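Long-range contacts in pentafunctional AROM polypeptide (Schizosaccharomyces pombe, PDB 5SWV), which probably catalyses, in this two-enzyme fragment, the dehydroquinate dehydratase and shikimate dehydrogenase steps of the shikimate pathway: residues L29-D37 / T516-A524; L58-R69 / E99-D110. All coordinates share one frame; numbering follows the deposited sequence.

Contact 1: residues L29-D37 / T516-A524; sequences LRDVTVGCD and TGMTAPFDA
Gly35 and Met518 bring their CA atoms to within 4.4 Å, and from there the loop 517-521 runs alongside the turn that follows helix 29-32. That turn, type II from Thr33 to Cys36, places Gly35 at positive phi with its N-H directed at Thr519. The hydroxyl OG1 of Thr519 accepts from Gly35 N at 3.1 Å with an N-H...O angle of 162°; chi1 of 64° sets this oxygen between the backbone N and carbonyl carbon of its own residue. Val34 lays its CG2 methyl against the Pro521 ring, 3.5 Å from Pro521 CB, while Leu277 of helix 266-277 also touches the valine. Pro521 is the N-cap residue of helix 522-530. Past it, the carboxylate oxygen Asp31 OD1 is linked by one water to Asp523 N and by another to Ala524 N, both waters donating to the aspartate. Asp37, at the far end, is salt-bridged to Lys9, whose NZ also bonds Gly517 O. The chemistry implies a partly hydrated interface between the dehydroquinase and shikimate dehydrogenase parts: a direct hydrogen bond, a small apolar patch, and a carboxylate whose negative charge would probably suit the N-terminal end of helix 522-530.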
# COMPACT_ATOMS: atom_id res chain seq x y z
N LEU A 29 5.34 -3.49 11.82
CA LEU A 29 5.26 -2.45 10.78
C LEU A 29 4.10 -2.61 9.82
O LEU A 29 3.54 -1.62 9.34
CB LEU A 29 6.56 -2.40 9.96
CG LEU A 29 6.66 -1.27 8.93
CD1 LEU A 29 6.92 0.05 9.63
CD2 LEU A 29 7.75 -1.54 7.90
N ARG A 30 3.75 -3.85 9.51
CA ARG A 30 2.65 -4.12 8.60
C ARG A 30 1.29 -3.78 9.21
O ARG A 30 0.38 -3.42 8.48
CB ARG A 30 2.69 -5.57 8.14
CG ARG A 30 3.91 -5.79 7.27
CD ARG A 30 4.08 -7.25 6.93
NE ARG A 30 5.38 -7.48 6.30
CZ ARG A 30 5.74 -8.62 5.70
NH1 ARG A 30 4.91 -9.66 5.62
NH2 ARG A 30 6.96 -8.72 5.17
N ASP A 31 1.18 -3.88 10.54
CA ASP A 31 -0.04 -3.47 11.26
C ASP A 31 -0.13 -1.95 11.48
O ASP A 31 -1.22 -1.37 11.34
CB ASP A 31 -0.13 -4.22 12.61
CG ASP A 31 -0.24 -5.77 12.45
OD1 ASP A 31 -0.76 -6.28 11.42
OD2 ASP A 31 0.18 -6.48 13.39
N VAL A 32 0.98 -1.30 11.81
CA VAL A 32 0.96 0.13 12.14
C VAL A 32 0.83 1.05 10.93
O VAL A 32 0.55 2.22 11.11
CB VAL A 32 2.18 0.60 12.96
CG1 VAL A 32 2.37 -0.29 14.17
CG2 VAL A 32 3.44 0.63 12.12
N THR A 33 1.08 0.54 9.73
CA THR A 33 0.98 1.36 8.51
C THR A 33 -0.37 1.26 7.80
O THR A 33 -0.63 2.02 6.87
CB THR A 33 2.09 1.02 7.50
OG1 THR A 33 2.04 -0.36 7.15
CG2 THR A 33 3.45 1.34 8.10
N VAL A 34 -1.21 0.31 8.23
CA VAL A 34 -2.60 0.21 7.79
C VAL A 34 -3.25 1.58 7.59
O VAL A 34 -3.18 2.44 8.47
CB VAL A 34 -3.40 -0.62 8.84
CG1 VAL A 34 -4.88 -0.28 8.88
CG2 VAL A 34 -3.18 -2.12 8.58
N GLY A 35 -3.84 1.77 6.40
CA GLY A 35 -4.60 2.97 6.07
C GLY A 35 -3.80 4.20 5.71
O GLY A 35 -4.39 5.25 5.43
N CYS A 36 -2.48 4.10 5.70
CA CYS A 36 -1.59 5.23 5.45
C CYS A 36 -1.06 5.23 4.04
O CYS A 36 -0.76 4.18 3.47
CB CYS A 36 -0.43 5.20 6.42
SG CYS A 36 -0.97 5.21 8.14
N ASP A 37 -0.95 6.42 3.47
CA ASP A 37 -0.39 6.60 2.14
C ASP A 37 1.12 6.87 2.17
O ASP A 37 1.77 6.82 1.13
CB ASP A 37 -1.12 7.73 1.41
CG ASP A 37 -2.62 7.49 1.35
OD1 ASP A 37 -3.06 6.78 0.43
OD2 ASP A 37 -3.36 8.01 2.22
N THR A 516 -11.70 1.55 -0.95
CA THR A 516 -11.71 2.48 0.20
C THR A 516 -10.54 3.46 0.22
O THR A 516 -10.51 4.39 1.02
CB THR A 516 -11.68 1.71 1.53
OG1 THR A 516 -10.40 1.07 1.71
CG2 THR A 516 -12.76 0.66 1.56
N GLY A 517 -9.55 3.24 -0.64
CA GLY A 517 -8.31 4.03 -0.62
C GLY A 517 -7.33 3.66 0.49
O GLY A 517 -6.32 4.33 0.64
N MET A 518 -7.60 2.57 1.21
CA MET A 518 -6.85 2.21 2.42
C MET A 518 -6.48 0.74 2.44
O MET A 518 -7.28 -0.10 2.04
CB MET A 518 -7.70 2.52 3.65
CG MET A 518 -8.02 4.02 3.77
SD MET A 518 -9.07 4.50 5.16
CE MET A 518 -10.41 3.38 4.90
N THR A 519 -5.28 0.43 2.92
CA THR A 519 -4.91 -0.96 3.14
C THR A 519 -5.51 -1.43 4.44
O THR A 519 -5.95 -0.63 5.25
CB THR A 519 -3.39 -1.17 3.25
OG1 THR A 519 -2.92 -0.49 4.41
CG2 THR A 519 -2.65 -0.69 1.99
N ALA A 520 -5.53 -2.75 4.62
CA ALA A 520 -5.99 -3.38 5.85
C ALA A 520 -4.96 -4.45 6.26
O ALA A 520 -4.31 -5.02 5.40
CB ALA A 520 -7.35 -4.01 5.62
N PRO A 521 -4.83 -4.76 7.57
CA PRO A 521 -3.77 -5.67 8.01
C PRO A 521 -4.05 -7.13 7.67
O PRO A 521 -5.15 -7.62 7.95
CB PRO A 521 -3.76 -5.49 9.53
CG PRO A 521 -5.13 -5.03 9.89
CD PRO A 521 -5.83 -4.57 8.63
N PHE A 522 -3.07 -7.81 7.07
CA PHE A 522 -3.28 -9.17 6.61
C PHE A 522 -3.56 -10.13 7.76
O PHE A 522 -4.53 -10.87 7.70
CB PHE A 522 -2.09 -9.65 5.81
CG PHE A 522 -2.08 -11.14 5.55
CD1 PHE A 522 -2.73 -11.67 4.45
CD2 PHE A 522 -1.40 -12.00 6.40
CE1 PHE A 522 -2.72 -13.03 4.21
CE2 PHE A 522 -1.38 -13.37 6.17
CZ PHE A 522 -2.04 -13.88 5.07
N ASP A 523 -2.73 -10.10 8.80
CA ASP A 523 -2.78 -11.09 9.89
C ASP A 523 -4.14 -11.28 10.56
O ASP A 523 -4.64 -12.40 10.61
CB ASP A 523 -1.77 -10.73 10.99
CG ASP A 523 -0.34 -11.10 10.63
OD1 ASP A 523 -0.07 -11.67 9.53
OD2 ASP A 523 0.53 -10.83 11.48
N ALA A 524 -4.73 -10.20 11.07
CA ALA A 524 -6.01 -10.27 11.77
C ALA A 524 -7.18 -10.59 10.84
O ALA A 524 -8.15 -11.20 11.26
CB ALA A 524 -6.30 -9.00 12.55
O HOH W 1 -0.51 -8.30 9.23
O HOH W 2 -3.12 -7.77 12.15

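Contact 2: residues L58-R69 / E99-D110; sequences LDFVAEQISLLR and ELMLSAMRYGCD
Helices 58-69 and 94-106 are successive outer helices of the dehydroquinase barrel; Leu58 and Ala62 of the first meet the second helix and Tyr107, which follows it. Each helix follows a strand of the eight-stranded parallel sheet, 38-42 and 76-79 respectively. The local axes come within 10.5 Å and their directions diverge by 38°. At the N-terminal end the Leu58 branches lie across the Glu99 side chain, CD1 being 3.6 Å from Glu99 CD, an aliphatic methyl against a carboxylate. Deeper in, Leu100 CD2 sits between Leu58 CD1 and Val61 CG2, with 3.6 Å to the latter; Phe78 of strand 76-79 backs Val61.

Tyr107, the first residue to leave the helix, fills the widening gap. Its chi1 of 50° folds the ring back along its own helix, where one face rests on Ser103 O and Ala104 CA. Ala62 CB meets Tyr107 CE2 at 3.5 Å and Ile65 CG2 meets Tyr107 CE1 at 3.6 Å, both approaching obliquely, while Tyr107 OH lies among methyl and methylene groups of Val61 and Ile65.

Arg69 closes the C-terminal end. Its NH2 donates to Asp110 OD1 at 2.8 Å, the N-H...O angle of 175° making a nearly straight bond within a salt bridge, on the syn side of the carboxylate but out of its plane; it also donates weakly to Gly108 O. Asp110 OD1 also accepts from Ile76 N, so this oxygen ties the arginine to the start of strand 76-79. Gly108, at positive phi, is the C-prime residue of a Schellman motif that turns the chain toward strand 111-115. Successive helices inclined at such an angle over consecutive parallel strands are as expected in a (βα)8 TIM barrel, the fold of type I dehydroquinases.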
# COMPACT_ATOMS: atom_id res chain seq x y z
N LEU A 58 24.89 11.37 10.38
CA LEU A 58 24.46 11.02 9.01
C LEU A 58 24.46 9.53 8.72
O LEU A 58 23.52 9.01 8.11
CB LEU A 58 25.35 11.69 7.96
CG LEU A 58 24.82 12.94 7.26
CD1 LEU A 58 24.45 14.02 8.27
CD2 LEU A 58 25.87 13.45 6.28
N ASP A 59 25.51 8.84 9.14
CA ASP A 59 25.61 7.40 8.90
C ASP A 59 24.45 6.65 9.54
O ASP A 59 23.83 5.79 8.91
CB ASP A 59 26.97 6.86 9.40
CG ASP A 59 28.14 7.31 8.53
OD1 ASP A 59 27.99 7.35 7.29
OD2 ASP A 59 29.21 7.64 9.09
N PHE A 60 24.14 7.01 10.78
CA PHE A 60 23.04 6.38 11.52
C PHE A 60 21.67 6.63 10.88
O PHE A 60 20.92 5.70 10.57
CB PHE A 60 23.05 6.89 12.96
CG PHE A 60 21.88 6.41 13.77
CD1 PHE A 60 21.81 5.09 14.19
CD2 PHE A 60 20.84 7.28 14.09
CE1 PHE A 60 20.72 4.65 14.92
CE2 PHE A 60 19.75 6.84 14.84
CZ PHE A 60 19.70 5.52 15.26
N VAL A 61 21.36 7.90 10.67
CA VAL A 61 20.09 8.29 10.08
C VAL A 61 19.91 7.59 8.74
O VAL A 61 18.85 7.08 8.46
CB VAL A 61 19.98 9.81 9.91
CG1 VAL A 61 18.68 10.18 9.19
CG2 VAL A 61 20.02 10.49 11.28
N ALA A 62 20.97 7.54 7.94
CA ALA A 62 20.92 6.85 6.67
C ALA A 62 20.70 5.33 6.80
O ALA A 62 19.91 4.76 6.05
CB ALA A 62 22.19 7.13 5.90
N GLU A 63 21.39 4.68 7.75
CA GLU A 63 21.18 3.24 8.00
C GLU A 63 19.73 2.99 8.38
O GLU A 63 19.12 2.05 7.89
CB GLU A 63 22.11 2.70 9.09
CG GLU A 63 23.47 2.22 8.57
CD GLU A 63 24.67 2.59 9.45
OE1 GLU A 63 25.81 2.64 8.91
OE2 GLU A 63 24.47 2.84 10.68
N GLN A 64 19.19 3.87 9.22
CA GLN A 64 17.81 3.79 9.65
C GLN A 64 16.83 3.93 8.49
O GLN A 64 15.93 3.10 8.34
CB GLN A 64 17.52 4.86 10.69
CG GLN A 64 18.28 4.66 11.99
CD GLN A 64 17.62 3.64 12.87
OE1 GLN A 64 16.64 3.95 13.54
NE2 GLN A 64 18.13 2.42 12.88
N ILE A 65 17.00 4.95 7.67
CA ILE A 65 16.10 5.20 6.54
C ILE A 65 16.10 4.05 5.55
O ILE A 65 15.04 3.66 5.05
CB ILE A 65 16.44 6.52 5.80
CG1 ILE A 65 16.24 7.74 6.71
CG2 ILE A 65 15.58 6.69 4.53
CD1 ILE A 65 14.90 7.82 7.41
N SER A 66 17.28 3.50 5.25
CA SER A 66 17.34 2.37 4.31
C SER A 66 16.77 1.11 4.94
O SER A 66 16.06 0.37 4.27
CB SER A 66 18.76 2.15 3.73
OG SER A 66 19.75 2.26 4.72
N LEU A 67 17.04 0.88 6.22
CA LEU A 67 16.46 -0.26 6.95
C LEU A 67 14.93 -0.28 6.83
O LEU A 67 14.33 -1.35 6.69
CB LEU A 67 16.89 -0.24 8.43
CG LEU A 67 16.49 -1.40 9.34
CD1 LEU A 67 17.04 -2.73 8.84
CD2 LEU A 67 16.96 -1.15 10.76
N LEU A 68 14.32 0.89 6.85
CA LEU A 68 12.87 1.02 6.70
C LEU A 68 12.44 0.75 5.26
O LEU A 68 11.48 0.00 5.01
CB LEU A 68 12.42 2.41 7.16
CG LEU A 68 10.98 2.82 6.90
CD1 LEU A 68 10.04 1.94 7.71
CD2 LEU A 68 10.77 4.29 7.21
N ARG A 69 13.14 1.37 4.31
CA ARG A 69 12.88 1.15 2.88
C ARG A 69 12.93 -0.32 2.42
O ARG A 69 12.30 -0.67 1.45
CB ARG A 69 13.82 1.98 2.01
CG ARG A 69 13.41 3.44 1.87
CD ARG A 69 13.63 3.88 0.44
NE ARG A 69 13.33 5.29 0.17
CZ ARG A 69 12.12 5.81 -0.07
NH1 ARG A 69 11.00 5.07 -0.04
NH2 ARG A 69 12.02 7.11 -0.33
N GLU A 99 22.52 19.76 6.95
CA GLU A 99 23.32 18.61 6.57
C GLU A 99 22.47 17.36 6.50
O GLU A 99 22.59 16.61 5.54
CB GLU A 99 24.45 18.37 7.56
CG GLU A 99 25.48 17.36 7.07
CD GLU A 99 26.49 16.93 8.13
OE1 GLU A 99 26.20 17.08 9.35
OE2 GLU A 99 27.57 16.42 7.73
N LEU A 100 21.61 17.14 7.49
CA LEU A 100 20.76 15.94 7.51
C LEU A 100 19.74 15.94 6.38
O LEU A 100 19.53 14.92 5.73
CB LEU A 100 20.06 15.75 8.86
CG LEU A 100 20.91 15.09 9.98
CD1 LEU A 100 20.35 15.39 11.37
CD2 LEU A 100 21.02 13.58 9.77
N MET A 101 19.12 17.09 6.14
CA MET A 101 18.09 17.17 5.11
C MET A 101 18.68 17.00 3.71
O MET A 101 18.08 16.35 2.86
CB MET A 101 17.29 18.48 5.25
CG MET A 101 16.38 18.50 6.47
SD MET A 101 15.42 20.02 6.68
CE MET A 101 16.60 21.14 7.41
N LEU A 102 19.85 17.57 3.48
CA LEU A 102 20.57 17.38 2.22
C LEU A 102 20.86 15.91 1.95
O LEU A 102 20.72 15.43 0.83
CB LEU A 102 21.89 18.14 2.23
CG LEU A 102 21.77 19.65 2.07
CD1 LEU A 102 23.12 20.34 2.29
CD2 LEU A 102 21.18 20.03 0.72
N SER A 103 21.29 15.22 2.99
CA SER A 103 21.56 13.79 2.89
C SER A 103 20.32 12.98 2.50
O SER A 103 20.39 12.05 1.66
CB SER A 103 22.14 13.28 4.21
OG SER A 103 21.99 11.89 4.30
N ALA A 104 19.18 13.34 3.09
CA ALA A 104 17.92 12.69 2.82
C ALA A 104 17.48 12.80 1.37
O ALA A 104 16.88 11.87 0.81
CB ALA A 104 16.84 13.26 3.73
N MET A 105 17.77 13.95 0.78
CA MET A 105 17.44 14.19 -0.62
C MET A 105 18.40 13.39 -1.50
O MET A 105 17.99 12.83 -2.52
CB MET A 105 17.44 15.70 -0.93
CG MET A 105 16.34 16.43 -0.15
SD MET A 105 16.20 18.23 -0.16
CE MET A 105 17.89 18.77 -0.40
N ARG A 106 19.66 13.29 -1.08
CA ARG A 106 20.63 12.47 -1.80
C ARG A 106 20.22 11.00 -1.87
O ARG A 106 20.43 10.38 -2.90
CB ARG A 106 22.05 12.61 -1.24
CG ARG A 106 22.91 13.62 -2.00
CD ARG A 106 24.32 13.71 -1.44
NE ARG A 106 24.33 14.44 -0.16
CZ ARG A 106 24.85 14.00 1.00
NH1 ARG A 106 25.46 12.82 1.11
NH2 ARG A 106 24.77 14.79 2.08
N TYR A 107 19.63 10.42 -0.82
CA TYR A 107 19.15 9.02 -0.92
C TYR A 107 17.65 8.87 -1.25
O TYR A 107 17.05 7.85 -0.95
CB TYR A 107 19.63 8.10 0.24
CG TYR A 107 19.43 8.58 1.66
CD1 TYR A 107 18.15 8.72 2.23
CD2 TYR A 107 20.54 8.86 2.48
CE1 TYR A 107 17.98 9.15 3.55
CE2 TYR A 107 20.37 9.29 3.81
CZ TYR A 107 19.09 9.44 4.33
OH TYR A 107 18.92 9.87 5.62
N GLY A 108 17.07 9.88 -1.90
CA GLY A 108 15.74 9.77 -2.51
C GLY A 108 14.53 9.64 -1.60
O GLY A 108 13.61 8.87 -1.90
N CYS A 109 14.51 10.39 -0.49
CA CYS A 109 13.29 10.56 0.29
C CYS A 109 12.28 11.27 -0.60
O CYS A 109 12.66 12.18 -1.35
CB CYS A 109 13.52 11.35 1.58
SG CYS A 109 14.31 10.39 2.89
N ASP A 110 11.02 10.87 -0.50
CA ASP A 110 9.95 11.42 -1.34
C ASP A 110 9.63 12.85 -0.96
O ASP A 110 9.47 13.70 -1.84
CB ASP A 110 8.71 10.56 -1.26
CG ASP A 110 8.98 9.13 -1.65
OD1 ASP A 110 9.58 8.40 -0.83
OD2 ASP A 110 8.60 8.75 -2.78
O HOH W 3 15.36 6.56 0.81

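The two contacts illustrate how a multienzyme chain combines packing within a domain and packing between domains. Their centres lie about 24 Å apart. Contact 2 joins segments 30 residues apart and falls wholly within the dehydroquinase barrel, whereas contact 1 spans nearly the whole chain, bringing 516-524 of the shikimate dehydrogenase back to 29-37. Along the sequence both segments of contact 2 come between those of contact 1. Segment 29-37 leads directly into strand 38-42, which helix 58-69 follows, and the two contacts meet where Leu29 CD1 packs on Leu68 CD1 at 4.1 Å. A helix of the barrel thus packs on the segment that also faces the dehydrogenase part, so the two contacts are neighbours in the fold.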